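Adenylate isopentenyltransferase (Humulus lupulus, PDB 3A8T) transfers an isopentenyl group from dimethylallyl diphosphate to ATP, ADP or AMP, a step of cytokinin biosynthesis in hop. Local coordinates at residues E40-L45 with A145-R150; E67-D72 with G120-E125; P96-G101 with S124-R129; D174-W179 with V330-R335. All blocks are in the same frame, centred on the assembly; numbering follows the deposited sequence.

Contact 1: residues E40-L45 with A145-R150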
loop_
_atom_site.group_PDB
_atom_site.type_symbol
_atom_site.label_atom_id
_atom_site.label_comp_id
_atom_site.label_asym_id
_atom_site.label_seq_id
_atom_site.Cartn_x
_atom_site.Cartn_y
_atom_site.Cartn_z
ATOM N N GLU A 40 -21.831 2.974 13.059
ATOM C CA GLU A 40 -20.881 3.983 12.595
ATOM C C GLU A 40 -20.483 3.952 11.139
ATOM O O GLU A 40 -20.255 2.869 10.554
ATOM C CB GLU A 40 -19.612 3.925 13.457
ATOM C CG GLU A 40 -19.951 4.082 14.914
ATOM C CD GLU A 40 -18.848 3.632 15.878
ATOM O OE1 GLU A 40 -18.179 2.580 15.611
ATOM O OE2 GLU A 40 -18.693 4.336 16.930
ATOM N N LYS A 41 -20.374 5.173 10.590
ATOM C CA LYS A 41 -20.000 5.419 9.211
ATOM C C LYS A 41 -18.499 5.327 9.032
ATOM O O LYS A 41 -17.721 5.882 9.829
ATOM C CB LYS A 41 -20.490 6.774 8.750
ATOM C CG LYS A 41 -22.030 6.900 8.672
ATOM C CD LYS A 41 -22.473 8.316 8.167
ATOM C CE LYS A 41 -24.004 8.423 7.831
ATOM N NZ LYS A 41 -24.375 7.708 6.551
ATOM N N LEU A 42 -18.118 4.586 8.000
ATOM C CA LEU A 42 -16.747 4.395 7.675
ATOM C C LEU A 42 -16.499 4.469 6.175
ATOM O O LEU A 42 -17.101 3.758 5.388
ATOM C CB LEU A 42 -16.246 3.046 8.218
ATOM C CG LEU A 42 -14.808 2.679 7.789
ATOM C CD1 LEU A 42 -13.726 3.590 8.448
ATOM C CD2 LEU A 42 -14.613 1.220 8.085
ATOM N N LEU A 43 -15.603 5.353 5.783
ATOM C CA LEU A 43 -15.275 5.478 4.381
ATOM C C LEU A 43 -14.148 4.497 4.110
ATOM O O LEU A 43 -13.192 4.423 4.896
ATOM C CB LEU A 43 -14.834 6.899 4.074
ATOM C CG LEU A 43 -14.511 7.259 2.629
ATOM C CD1 LEU A 43 -15.700 6.896 1.688
ATOM C CD2 LEU A 43 -14.200 8.758 2.614
ATOM N N VAL A 44 -14.269 3.742 3.029
ATOM C CA VAL A 44 -13.258 2.763 2.692
ATOM C C VAL A 44 -12.658 3.047 1.328
ATOM O O VAL A 44 -13.350 3.073 0.348
ATOM C CB VAL A 44 -13.865 1.337 2.734
ATOM C CG1 VAL A 44 -12.788 0.273 2.367
ATOM C CG2 VAL A 44 -14.481 1.100 4.113
ATOM N N LEU A 45 -11.362 3.304 1.282
ATOM C CA LEU A 45 -10.703 3.606 0.023
ATOM C C LEU A 45 -9.955 2.368 -0.387
ATOM O O LEU A 45 -9.005 1.974 0.292
ATOM C CB LEU A 45 -9.735 4.819 0.124
ATOM C CG LEU A 45 -10.289 6.167 0.658
ATOM C CD1 LEU A 45 -9.407 7.282 0.238
ATOM C CD2 LEU A 45 -11.722 6.393 0.243
ATOM N N ALA A 145 -11.324 -8.599 7.544
ATOM C CA ALA A 145 -11.305 -8.932 8.954
ATOM C C ALA A 145 -11.960 -7.815 9.767
ATOM O O ALA A 145 -12.782 -8.082 10.645
ATOM C CB ALA A 145 -9.878 -9.133 9.435
ATOM N N LEU A 146 -11.596 -6.575 9.461
ATOM C CA LEU A 146 -12.124 -5.442 10.182
ATOM C C LEU A 146 -13.595 -5.169 9.979
ATOM O O LEU A 146 -14.293 -4.915 10.943
ATOM C CB LEU A 146 -11.355 -4.168 9.834
ATOM C CG LEU A 146 -11.997 -2.875 10.373
ATOM C CD1 LEU A 146 -11.808 -2.802 11.899
ATOM C CD2 LEU A 146 -11.354 -1.688 9.741
ATOM N N LEU A 147 -14.071 -5.249 8.738
ATOM C CA LEU A 147 -15.449 -4.914 8.400
ATOM C C LEU A 147 -16.567 -5.914 8.689
ATOM O O LEU A 147 -17.691 -5.478 8.936
ATOM C CB LEU A 147 -15.532 -4.484 6.928
ATOM C CG LEU A 147 -14.735 -3.242 6.485
ATOM C CD1 LEU A 147 -15.141 -2.865 5.073
ATOM C CD2 LEU A 147 -15.001 -2.087 7.410
ATOM N N VAL A 148 -16.310 -7.219 8.660
ATOM C CA VAL A 148 -17.405 -8.159 8.925
ATOM C C VAL A 148 -18.038 -8.117 10.345
ATOM O O VAL A 148 -17.486 -7.596 11.312
ATOM C CB VAL A 148 -17.033 -9.672 8.627
ATOM C CG1 VAL A 148 -16.775 -9.883 7.127
ATOM C CG2 VAL A 148 -15.879 -10.110 9.471
ATOM N N ASP A 149 -19.233 -8.673 10.420
ATOM C CA ASP A 149 -19.971 -8.747 11.657
ATOM C C ASP A 149 -19.381 -9.776 12.612
ATOM O O ASP A 149 -19.263 -9.541 13.803
ATOM C CB ASP A 149 -21.419 -9.079 11.355
ATOM C CG ASP A 149 -22.350 -8.111 12.005
ATOM O OD1 ASP A 149 -22.105 -7.813 13.209
ATOM O OD2 ASP A 149 -23.304 -7.657 11.314
ATOM N N ARG A 150 -19.037 -10.935 12.082
ATOM C CA ARG A 150 -18.419 -11.952 12.912
ATOM C C ARG A 150 -17.152 -12.368 12.181
ATOM O O ARG A 150 -17.186 -12.797 11.034
ATOM C CB ARG A 150 -19.347 -13.158 13.140
ATOM C CG ARG A 150 -20.460 -12.933 14.162
ATOM C CD ARG A 150 -20.661 -14.174 15.058
ATOM N NE ARG A 150 -19.470 -14.413 15.901
ATOM C CZ ARG A 150 -19.488 -14.801 17.184
ATOM N NH1 ARG A 150 -20.645 -15.006 17.810
ATOM N NH2 ARG A 150 -18.342 -14.968 17.842
#
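Leu-42 and Leu-147 meet methyl to methyl, with CD2 of Leu-42 only 3.4 Å from CD2 of Leu-147, a tight fit for two apolar groups whose side chains lie at a slant to each other. Leu-147 makes both close contacts of its segment; its torsion (chi1 -61°) sets CG anti to the carbonyl carbon, with the two methyls forked over the strand. CD2 takes Leu-42, while CD1 lies against CG2 of Val-44 at a looser 4.1 Å, these two side chains passing side by side and pointing opposite ways. Leu-42 and Val-44, two apart on the strand, both point toward the helix end. The polar interactions lie outside this apolar patch: the backbone of Leu-42 is hydrogen-bonded to Asp-174 and Cys-176 of the adjoining strand, and Leu-146 O accepts from Arg-172 NH1. The contact thus sets the last turn of helix 140-147 on the inner strand 41-46, with strand 174-181 touching Leu-147 through Phe-177 and helix 112-128 covering Leu-146 through Phe-115 and Ala-119.

Contact 2: residues E67-D72 with G120-E125; sequences EVINSD and GKAVSE. With ATP (adenosine-5'-triphosphate), chain B.
Ile-69 drives its CD1 methyl into helix 112-128, and that single atom makes the tight part of the contact. It lies 3.5 Å from CG2 of Val-123, the two side chains crossing at about a right angle, and 3.9 Å from CB of Ala-122. The backbones come nearest at CA of Ile-69 and CA of Ala-122, 7.3 Å apart, a distance closed by CD1 of Ile-69 from one side, with CG1 anti to the carbonyl carbon (chi1 -59°) and the chain extended beyond it, and by CB of Ala-122 from the other. All three residues are buried. The helix belongs to a beta-alpha-beta crossover of the P-loop NTPase-like parallel sheet: it leads from edge strand 97-98 to strand 132-136 and passes over strand 66-70, which lies between them. Away from the strand the helix is open to solvent, at Lys-121, Ser-124 and Glu-125. Beyond the strand's C-terminal end, in the loop, partly exposed Asp-72 turns to the nucleotide. Its OD2 accepts from N6 of ATP at 3.3 Å, a long bond but a straight one (179°), while OD1 is held by the backbone amides of Met-74 and Gln-75. With an alanine here the adenine amino group would probably lose this acceptor, and those two amides their shared partner. Thr-84 O, Lys-230 O and Ile-232 N are among the other groups that bind the same ATP.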
loop_
_atom_site.group_PDB
_atom_site.type_symbol
_atom_site.label_atom_id
_atom_site.label_comp_id
_atom_site.label_asym_id
_atom_site.label_seq_id
_atom_site.Cartn_x
_atom_site.Cartn_y
_atom_site.Cartn_z
ATOM N N GLU A 67 -9.834 11.404 9.486
ATOM C CA GLU A 67 -8.598 10.837 10.017
ATOM C C GLU A 67 -8.488 9.506 9.281
ATOM O O GLU A 67 -9.493 8.852 8.950
ATOM C CB GLU A 67 -8.655 10.598 11.563
ATOM C CG GLU A 67 -9.116 11.833 12.420
ATOM C CD GLU A 67 -8.640 11.823 13.924
ATOM O OE1 GLU A 67 -7.913 10.885 14.323
ATOM O OE2 GLU A 67 -9.005 12.749 14.718
ATOM N N VAL A 68 -7.249 9.106 9.046
ATOM C CA VAL A 68 -6.962 7.902 8.307
ATOM C C VAL A 68 -6.497 6.718 9.121
ATOM O O VAL A 68 -5.703 6.845 10.041
ATOM C CB VAL A 68 -5.894 8.207 7.179
ATOM C CG1 VAL A 68 -5.332 6.929 6.629
ATOM C CG2 VAL A 68 -6.526 9.007 6.045
ATOM N N ILE A 69 -7.017 5.559 8.749
ATOM C CA ILE A 69 -6.618 4.281 9.344
ATOM C C ILE A 69 -5.997 3.545 8.172
ATOM O O ILE A 69 -6.623 3.396 7.133
ATOM C CB ILE A 69 -7.813 3.455 9.838
ATOM C CG1 ILE A 69 -8.594 4.261 10.887
ATOM C CG2 ILE A 69 -7.321 2.131 10.357
ATOM C CD1 ILE A 69 -9.896 3.644 11.399
ATOM N N ASN A 70 -4.747 3.157 8.320
ATOM C CA ASN A 70 -4.033 2.419 7.289
ATOM C C ASN A 70 -4.468 0.966 7.307
ATOM O O ASN A 70 -4.502 0.364 8.376
ATOM C CB ASN A 70 -2.545 2.446 7.561
ATOM C CG ASN A 70 -1.804 1.429 6.743
ATOM O OD1 ASN A 70 -1.180 0.530 7.261
ATOM N ND2 ASN A 70 -1.885 1.567 5.461
ATOM N N SER A 71 -4.796 0.408 6.134
ATOM C CA SER A 71 -5.214 -1.006 5.988
ATOM C C SER A 71 -4.229 -1.827 5.143
ATOM O O SER A 71 -4.526 -2.940 4.739
ATOM C CB SER A 71 -6.606 -1.117 5.365
ATOM O OG SER A 71 -6.643 -0.482 4.111
ATOM N N ASP A 72 -3.066 -1.258 4.860
ATOM C CA ASP A 72 -2.025 -1.962 4.109
ATOM C C ASP A 72 -1.229 -2.756 5.182
ATOM O O ASP A 72 -0.708 -2.209 6.143
ATOM C CB ASP A 72 -1.196 -0.931 3.373
ATOM C CG ASP A 72 -0.023 -1.524 2.674
ATOM O OD1 ASP A 72 0.816 -2.156 3.344
ATOM O OD2 ASP A 72 0.073 -1.346 1.447
ATOM N N GLY A 120 -10.712 -1.377 14.848
ATOM C CA GLY A 120 -12.062 -1.147 15.319
ATOM C C GLY A 120 -12.001 -0.096 16.428
ATOM O O GLY A 120 -12.897 0.747 16.534
ATOM N N LYS A 121 -10.945 -0.127 17.248
ATOM C CA LYS A 121 -10.776 0.849 18.320
ATOM C C LYS A 121 -10.656 2.271 17.704
ATOM O O LYS A 121 -11.354 3.205 18.121
ATOM C CB LYS A 121 -9.506 0.535 19.134
ATOM C CG LYS A 121 -9.642 -0.632 20.093
ATOM C CD LYS A 121 -8.248 -1.127 20.596
ATOM C CE LYS A 121 -8.267 -2.611 21.087
ATOM N NZ LYS A 121 -6.873 -3.249 21.204
ATOM N N ALA A 122 -9.764 2.390 16.716
ATOM C CA ALA A 122 -9.514 3.627 16.008
ATOM C C ALA A 122 -10.767 4.106 15.309
ATOM O O ALA A 122 -11.024 5.311 15.262
ATOM C CB ALA A 122 -8.386 3.455 14.992
ATOM N N VAL A 123 -11.555 3.200 14.760
ATOM C CA VAL A 123 -12.777 3.678 14.087
ATOM C C VAL A 123 -13.654 4.367 15.134
ATOM O O VAL A 123 -14.174 5.447 14.949
ATOM C CB VAL A 123 -13.566 2.538 13.471
ATOM C CG1 VAL A 123 -14.903 2.976 13.091
ATOM C CG2 VAL A 123 -12.842 2.020 12.274
ATOM N N SER A 124 -13.734 3.717 16.273
ATOM C CA SER A 124 -14.551 4.161 17.365
ATOM C C SER A 124 -14.066 5.498 17.963
ATOM O O SER A 124 -14.831 6.386 18.303
ATOM C CB SER A 124 -14.542 3.029 18.372
ATOM O OG SER A 124 -15.597 3.190 19.264
ATOM N N GLU A 125 -12.769 5.642 18.049
ATOM C CA GLU A 125 -12.178 6.836 18.582
ATOM C C GLU A 125 -12.335 8.064 17.705
ATOM O O GLU A 125 -12.576 9.148 18.224
ATOM C CB GLU A 125 -10.701 6.568 18.849
ATOM C CG GLU A 125 -10.516 5.736 20.115
ATOM C CD GLU A 125 -9.301 4.845 20.065
ATOM O OE1 GLU A 125 -9.197 3.977 20.955
ATOM O OE2 GLU A 125 -8.458 5.008 19.146
HETATM P PG ATP B . -2.420 -12.229 1.110
HETATM O O1G ATP B . -3.231 -12.592 2.315
HETATM O O2G ATP B . -0.854 -12.502 1.475
HETATM O O3G ATP B . -2.821 -13.162 -0.144
HETATM P PB ATP B . -3.497 -9.745 1.614
HETATM O O1B ATP B . -4.878 -9.674 1.246
HETATM O O2B ATP B . -3.407 -10.323 3.053
HETATM O O3B ATP B . -2.667 -10.661 0.604
HETATM P PA ATP B . -1.979 -7.690 0.419
HETATM O O1A ATP B . -2.443 -8.059 -0.910
HETATM O O2A ATP B . -2.007 -6.068 0.486
HETATM O O3A ATP B . -2.921 -8.225 1.663
HETATM O "O5'" ATP B . -0.414 -8.062 0.661
HETATM C "C5'" ATP B . -0.050 -9.319 0.162
HETATM C "C4'" ATP B . 1.453 -9.287 -0.037
HETATM O "O4'" ATP B . 1.773 -8.236 -0.957
HETATM C "C3'" ATP B . 2.268 -8.949 1.236
HETATM O "O3'" ATP B . 2.547 -10.127 1.987
HETATM C "C2'" ATP B . 3.523 -8.279 0.651
HETATM O "O2'" ATP B . 4.462 -9.238 0.306
HETATM C "C1'" ATP B . 3.033 -7.553 -0.580
HETATM N N9 ATP B . 2.785 -6.116 -0.278
HETATM C C8 ATP B . 1.561 -5.534 0.051
HETATM N N7 ATP B . 1.720 -4.263 0.358
HETATM C C5 ATP B . 3.038 -3.937 0.248
HETATM C C6 ATP B . 3.845 -2.747 0.448
HETATM N N6 ATP B . 3.308 -1.553 0.859
HETATM N N1 ATP B . 5.173 -2.837 0.222
HETATM C C2 ATP B . 5.735 -3.971 -0.174
HETATM N N3 ATP B . 5.040 -5.094 -0.368
HETATM C C4 ATP B . 3.731 -5.138 -0.177
#

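Contact 3: residues P96-G101 with S124-R129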
loop_
_atom_site.group_PDB
_atom_site.type_symbol
_atom_site.label_atom_id
_atom_site.label_comp_id
_atom_site.label_asym_id
_atom_site.label_seq_id
_atom_site.Cartn_x
_atom_site.Cartn_y
_atom_site.Cartn_z
ATOM N N PRO A 96 -4.501 13.253 10.653
ATOM C CA PRO A 96 -4.041 12.227 11.628
ATOM C C PRO A 96 -4.100 10.796 11.070
ATOM O O PRO A 96 -5.083 10.403 10.492
ATOM C CB PRO A 96 -4.991 12.422 12.808
ATOM C CG PRO A 96 -5.506 13.913 12.603
ATOM C CD PRO A 96 -5.730 13.910 11.130
ATOM N N HIS A 97 -3.036 10.030 11.195
ATOM C CA HIS A 97 -3.057 8.657 10.681
ATOM C C HIS A 97 -2.921 7.661 11.798
ATOM O O HIS A 97 -2.245 7.943 12.778
ATOM C CB HIS A 97 -1.917 8.388 9.661
ATOM C CG HIS A 97 -2.090 9.121 8.376
ATOM N ND1 HIS A 97 -2.113 8.489 7.152
ATOM C CD2 HIS A 97 -2.331 10.430 8.125
ATOM C CE1 HIS A 97 -2.361 9.377 6.204
ATOM N NE2 HIS A 97 -2.500 10.559 6.768
ATOM N N HIS A 98 -3.553 6.497 11.626
ATOM C CA HIS A 98 -3.516 5.403 12.582
ATOM C C HIS A 98 -3.101 4.083 11.916
ATOM O O HIS A 98 -3.334 3.872 10.742
ATOM C CB HIS A 98 -4.890 5.256 13.207
ATOM C CG HIS A 98 -5.464 6.553 13.677
ATOM N ND1 HIS A 98 -5.286 7.029 14.960
ATOM C CD2 HIS A 98 -6.192 7.489 13.026
ATOM C CE1 HIS A 98 -5.884 8.198 15.080
ATOM N NE2 HIS A 98 -6.443 8.500 13.920
ATOM N N LEU A 99 -2.486 3.201 12.689
ATOM C CA LEU A 99 -2.063 1.911 12.200
ATOM C C LEU A 99 -1.066 2.098 11.069
ATOM O O LEU A 99 -0.992 1.299 10.131
ATOM C CB LEU A 99 -3.274 1.107 11.730
ATOM C CG LEU A 99 -4.338 0.538 12.681
ATOM C CD1 LEU A 99 -4.250 -0.927 12.631
ATOM C CD2 LEU A 99 -4.183 1.021 14.098
ATOM N N LEU A 100 -0.286 3.163 11.159
ATOM C CA LEU A 100 0.716 3.436 10.129
ATOM C C LEU A 100 2.095 3.554 10.716
ATOM O O LEU A 100 2.443 4.548 11.346
ATOM C CB LEU A 100 0.371 4.702 9.338
ATOM C CG LEU A 100 1.364 5.088 8.220
ATOM C CD1 LEU A 100 1.571 3.965 7.245
ATOM C CD2 LEU A 100 0.850 6.343 7.480
ATOM N N GLY A 101 2.859 2.496 10.536
ATOM C CA GLY A 101 4.242 2.456 10.992
ATOM C C GLY A 101 4.418 2.473 12.483
ATOM O O GLY A 101 5.382 3.067 12.972
ATOM N N SER A 124 -13.734 3.717 16.273
ATOM C CA SER A 124 -14.551 4.161 17.365
ATOM C C SER A 124 -14.066 5.498 17.963
ATOM O O SER A 124 -14.831 6.386 18.303
ATOM C CB SER A 124 -14.542 3.029 18.372
ATOM O OG SER A 124 -15.597 3.190 19.264
ATOM N N GLU A 125 -12.769 5.642 18.049
ATOM C CA GLU A 125 -12.178 6.836 18.582
ATOM C C GLU A 125 -12.335 8.064 17.705
ATOM O O GLU A 125 -12.576 9.148 18.224
ATOM C CB GLU A 125 -10.701 6.568 18.849
ATOM C CG GLU A 125 -10.516 5.736 20.115
ATOM C CD GLU A 125 -9.301 4.845 20.065
ATOM O OE1 GLU A 125 -9.197 3.977 20.955
ATOM O OE2 GLU A 125 -8.458 5.008 19.146
ATOM N N ILE A 126 -12.185 7.878 16.391
ATOM C CA ILE A 126 -12.284 8.949 15.422
ATOM C C ILE A 126 -13.680 9.528 15.381
ATOM O O ILE A 126 -13.856 10.730 15.328
ATOM C CB ILE A 126 -11.881 8.435 13.968
ATOM C CG1 ILE A 126 -10.414 8.022 13.951
ATOM C CG2 ILE A 126 -12.187 9.470 12.937
ATOM C CD1 ILE A 126 -10.099 7.045 12.898
ATOM N N THR A 127 -14.654 8.643 15.334
ATOM C CA THR A 127 -16.048 9.016 15.311
ATOM C C THR A 127 -16.283 9.781 16.592
ATOM O O THR A 127 -17.028 10.754 16.618
ATOM C CB THR A 127 -16.948 7.757 15.315
ATOM O OG1 THR A 127 -16.597 6.912 14.211
ATOM C CG2 THR A 127 -18.417 8.160 15.168
ATOM N N GLY A 128 -15.635 9.334 17.665
ATOM C CA GLY A 128 -15.787 10.028 18.934
ATOM C C GLY A 128 -15.418 11.499 18.764
ATOM O O GLY A 128 -16.131 12.386 19.237
ATOM N N ARG A 129 -14.306 11.775 18.091
ATOM C CA ARG A 129 -13.904 13.164 17.904
ATOM C C ARG A 129 -14.683 13.848 16.780
ATOM O O ARG A 129 -14.316 14.932 16.333
ATOM C CB ARG A 129 -12.419 13.244 17.611
ATOM C CG ARG A 129 -11.558 12.703 18.720
ATOM C CD ARG A 129 -10.060 12.838 18.380
ATOM N NE ARG A 129 -9.593 11.820 17.450
ATOM C CZ ARG A 129 -9.183 10.597 17.779
ATOM N NH1 ARG A 129 -9.163 10.196 19.040
ATOM N NH2 ARG A 129 -8.780 9.758 16.825
#
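His-98 reaches from the short edge strand to the end of helix 112-128, its imidazole lying obliquely to both Ile-126 and Arg-129. Its CB points toward the helix, and with CG anti to the carbonyl carbon (chi1 -48°) the ring carries on in that direction. CD2 then comes 3.9 Å from the CD1 methyl of Ile-126. NE2, next round the ring, lies 4.0 Å from CG1 of Ile-126. The polar partner of NE2 is OE1 of Glu-67 on the neighbouring strand, to which it is hydrogen-bonded. CE1, at the tip, approaches NH2 of Arg-129 at 3.7 Å, with the imidazole and guanidinium planes 24° apart. That NH2 makes a salt bridge to the same Glu-67 OE1, so one carboxylate oxygen holds both groups and probably offsets the charge brought by the arginine. The arginine chain bends at chi3 (-78°), and one face of its guanidinium is covered by Glu-125 O, 3.6 Å above the plane. A leucine in place of His-98 is likely to leave Glu-67 OE1 with one partner fewer and Arg-129 without its flat neighbour. Away from the nucleotide site, edge strand 97-98 packs against the last turn of the helix and the arginine just past its end; strand and helix are the beta-alpha part of a beta-alpha-beta crossover that leads on to strand 132-136.

Contact 4: residues D174-W179 with V330-R335; sequences DCCFLW and VKIVSR
Cys-176 O, on the strand whose side chains pack against helix 315-338, accepts the backbone N of Val-44 in a probable hydrogen bond. Two residues on, Leu-178 N probably bonds in turn to Val-44 O, so the strand is held to its parallel neighbour 41-46 while Cys-176 and Leu-178 both point at the helix. Ile-332 is the residue they share. Its torsion (chi1 -66°) sets CG2 anti to the backbone N, where it meets both: CG2 of Ile-332 touches SG of Cys-176 at 3.6 Å and CD2 of Leu-178 at 3.9 Å. CD1 of Ile-332 also reaches Leu-178 CD2, at 4.0 Å, the two side chains passing alongside with their ends pointing opposite ways. The C-terminal helix lies as a layer on the parallel sheet of a P-loop NTPase-like fold; the axes of segments 330-335 and 174-179 approach to 9.7 Å and run antiparallel (176°). Val-333 makes a looser approach, CG2 to CD1 of Leu-178 at 4.3 Å, and also touches Leu-43. Along the helix, Ser-329 and Phe-336 extend the packing to Leu-178 and Cys-176, and Arg-297 of strand 296-300 borders Ile-332.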
loop_
_atom_site.group_PDB
_atom_site.type_symbol
_atom_site.label_atom_id
_atom_site.label_comp_id
_atom_site.label_asym_id
_atom_site.label_seq_id
_atom_site.Cartn_x
_atom_site.Cartn_y
_atom_site.Cartn_z
ATOM N N ASP A 174 -21.386 1.149 8.576
ATOM C CA ASP A 174 -22.156 1.722 7.505
ATOM C C ASP A 174 -21.043 2.218 6.569
ATOM O O ASP A 174 -20.506 3.320 6.740
ATOM C CB ASP A 174 -22.942 2.900 8.063
ATOM C CG ASP A 174 -23.720 3.622 7.012
ATOM O OD1 ASP A 174 -24.017 2.996 5.963
ATOM O OD2 ASP A 174 -24.058 4.805 7.254
ATOM N N CYS A 175 -20.699 1.399 5.589
ATOM C CA CYS A 175 -19.610 1.713 4.674
ATOM C C CYS A 175 -19.900 2.397 3.344
ATOM O O CYS A 175 -20.942 2.195 2.737
ATOM C CB CYS A 175 -18.855 0.428 4.332
ATOM S SG CYS A 175 -18.239 -0.486 5.677
ATOM N N CYS A 176 -18.938 3.196 2.895
ATOM C CA CYS A 176 -18.982 3.826 1.581
ATOM C C CYS A 176 -17.633 3.325 1.050
ATOM O O CYS A 176 -16.612 3.474 1.701
ATOM C CB CYS A 176 -18.999 5.353 1.661
ATOM S SG CYS A 176 -18.863 6.168 0.039
ATOM N N PHE A 177 -17.649 2.703 -0.121
ATOM C CA PHE A 177 -16.459 2.133 -0.705
ATOM C C PHE A 177 -16.046 2.882 -1.935
ATOM O O PHE A 177 -16.771 2.878 -2.903
ATOM C CB PHE A 177 -16.723 0.699 -1.163
ATOM C CG PHE A 177 -17.102 -0.248 -0.077
ATOM C CD1 PHE A 177 -16.138 -0.783 0.768
ATOM C CD2 PHE A 177 -18.429 -0.645 0.086
ATOM C CE1 PHE A 177 -16.483 -1.702 1.767
ATOM C CE2 PHE A 177 -18.793 -1.562 1.084
ATOM C CZ PHE A 177 -17.816 -2.087 1.924
ATOM N N LEU A 178 -14.898 3.538 -1.920
ATOM C CA LEU A 178 -14.431 4.190 -3.133
ATOM C C LEU A 178 -13.350 3.235 -3.639
ATOM O O LEU A 178 -12.448 2.860 -2.882
ATOM C CB LEU A 178 -13.805 5.542 -2.860
ATOM C CG LEU A 178 -14.726 6.587 -2.238
ATOM C CD1 LEU A 178 -14.010 7.914 -2.041
ATOM C CD2 LEU A 178 -15.921 6.745 -3.143
ATOM N N TRP A 179 -13.473 2.823 -4.891
ATOM C CA TRP A 179 -12.508 1.933 -5.500
ATOM C C TRP A 179 -11.817 2.711 -6.633
ATOM O O TRP A 179 -12.465 3.099 -7.609
ATOM C CB TRP A 179 -13.210 0.664 -6.027
ATOM C CG TRP A 179 -12.418 -0.169 -6.989
ATOM C CD1 TRP A 179 -11.067 -0.385 -6.982
ATOM C CD2 TRP A 179 -12.934 -0.957 -8.063
ATOM N NE1 TRP A 179 -10.716 -1.258 -7.991
ATOM C CE2 TRP A 179 -11.841 -1.621 -8.665
ATOM C CE3 TRP A 179 -14.217 -1.160 -8.587
ATOM C CZ2 TRP A 179 -11.990 -2.472 -9.755
ATOM C CZ3 TRP A 179 -14.367 -2.007 -9.682
ATOM C CH2 TRP A 179 -13.264 -2.654 -10.256
ATOM N N VAL A 330 -15.744 13.530 -3.869
ATOM C CA VAL A 330 -16.267 14.538 -2.948
ATOM C C VAL A 330 -17.793 14.410 -2.909
ATOM O O VAL A 330 -18.386 14.323 -1.810
ATOM C CB VAL A 330 -15.836 15.988 -3.368
ATOM C CG1 VAL A 330 -16.642 17.038 -2.614
ATOM C CG2 VAL A 330 -14.413 16.196 -3.094
ATOM N N LYS A 331 -18.398 14.349 -4.106
ATOM C CA LYS A 331 -19.833 14.197 -4.260
ATOM C C LYS A 331 -20.367 12.924 -3.578
ATOM O O LYS A 331 -21.357 12.956 -2.823
ATOM C CB LYS A 331 -20.211 14.153 -5.729
ATOM C CG LYS A 331 -19.950 15.415 -6.467
ATOM C CD LYS A 331 -19.722 15.153 -7.950
ATOM C CE LYS A 331 -21.004 14.787 -8.697
ATOM N NZ LYS A 331 -20.887 14.888 -10.219
ATOM N N ILE A 332 -19.723 11.797 -3.842
ATOM C CA ILE A 332 -20.173 10.559 -3.234
ATOM C C ILE A 332 -20.081 10.668 -1.700
ATOM O O ILE A 332 -21.022 10.359 -1.019
ATOM C CB ILE A 332 -19.305 9.358 -3.725
ATOM C CG1 ILE A 332 -19.517 9.122 -5.218
ATOM C CG2 ILE A 332 -19.617 8.077 -2.927
ATOM C CD1 ILE A 332 -18.462 8.136 -5.848
ATOM N N VAL A 333 -18.953 11.132 -1.163
ATOM C CA VAL A 333 -18.781 11.180 0.294
ATOM C C VAL A 333 -19.771 12.131 0.903
ATOM O O VAL A 333 -20.405 11.854 1.900
ATOM C CB VAL A 333 -17.367 11.599 0.650
ATOM C CG1 VAL A 333 -17.283 11.966 2.102
ATOM C CG2 VAL A 333 -16.434 10.510 0.301
ATOM N N SER A 334 -19.890 13.265 0.262
ATOM C CA SER A 334 -20.841 14.279 0.633
ATOM C C SER A 334 -22.244 13.669 0.784
ATOM O O SER A 334 -22.939 13.920 1.760
ATOM C CB SER A 334 -20.843 15.324 -0.459
ATOM O OG SER A 334 -21.196 16.559 0.071
ATOM N N ARG A 335 -22.674 12.849 -0.164
ATOM C CA ARG A 335 -24.001 12.287 -0.009
ATOM C C ARG A 335 -24.104 11.210 1.073
ATOM O O ARG A 335 -25.170 10.995 1.657
ATOM C CB ARG A 335 -24.470 11.757 -1.344
ATOM C CG ARG A 335 -24.583 12.868 -2.362
ATOM C CD ARG A 335 -24.728 12.265 -3.735
ATOM N NE ARG A 335 -24.753 13.253 -4.792
ATOM C CZ ARG A 335 -24.448 12.954 -6.047
ATOM N NH1 ARG A 335 -24.095 11.696 -6.327
ATOM N NH2 ARG A 335 -24.510 13.891 -7.017
#

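All four contacts pack helices on one six-stranded parallel sheet. Contacts 2 and 3 share helix 112-128 and adjacent strands, with centres about 5 Å apart; contacts 1 and 2 have centres about 10 Å apart, and contact 1 uses the inner strand 41-46, against helix 140-147. Contact 4 is about 13 Å from contact 1 and 17 Å from contact 2 between centres. Its helix 315-338 covers the opposite face: Leu-42 and Val-44 turn to helix 140-147, whereas Leu-43 touches Val-333. Along the chain, contacts 2 and 3 both fall within the span bounded by contact 1, and contact 4 follows, bringing the C-terminal helix back to the sheet. The layers so joined carry part of the ATP site, which contact 2 reaches directly through Asp-72.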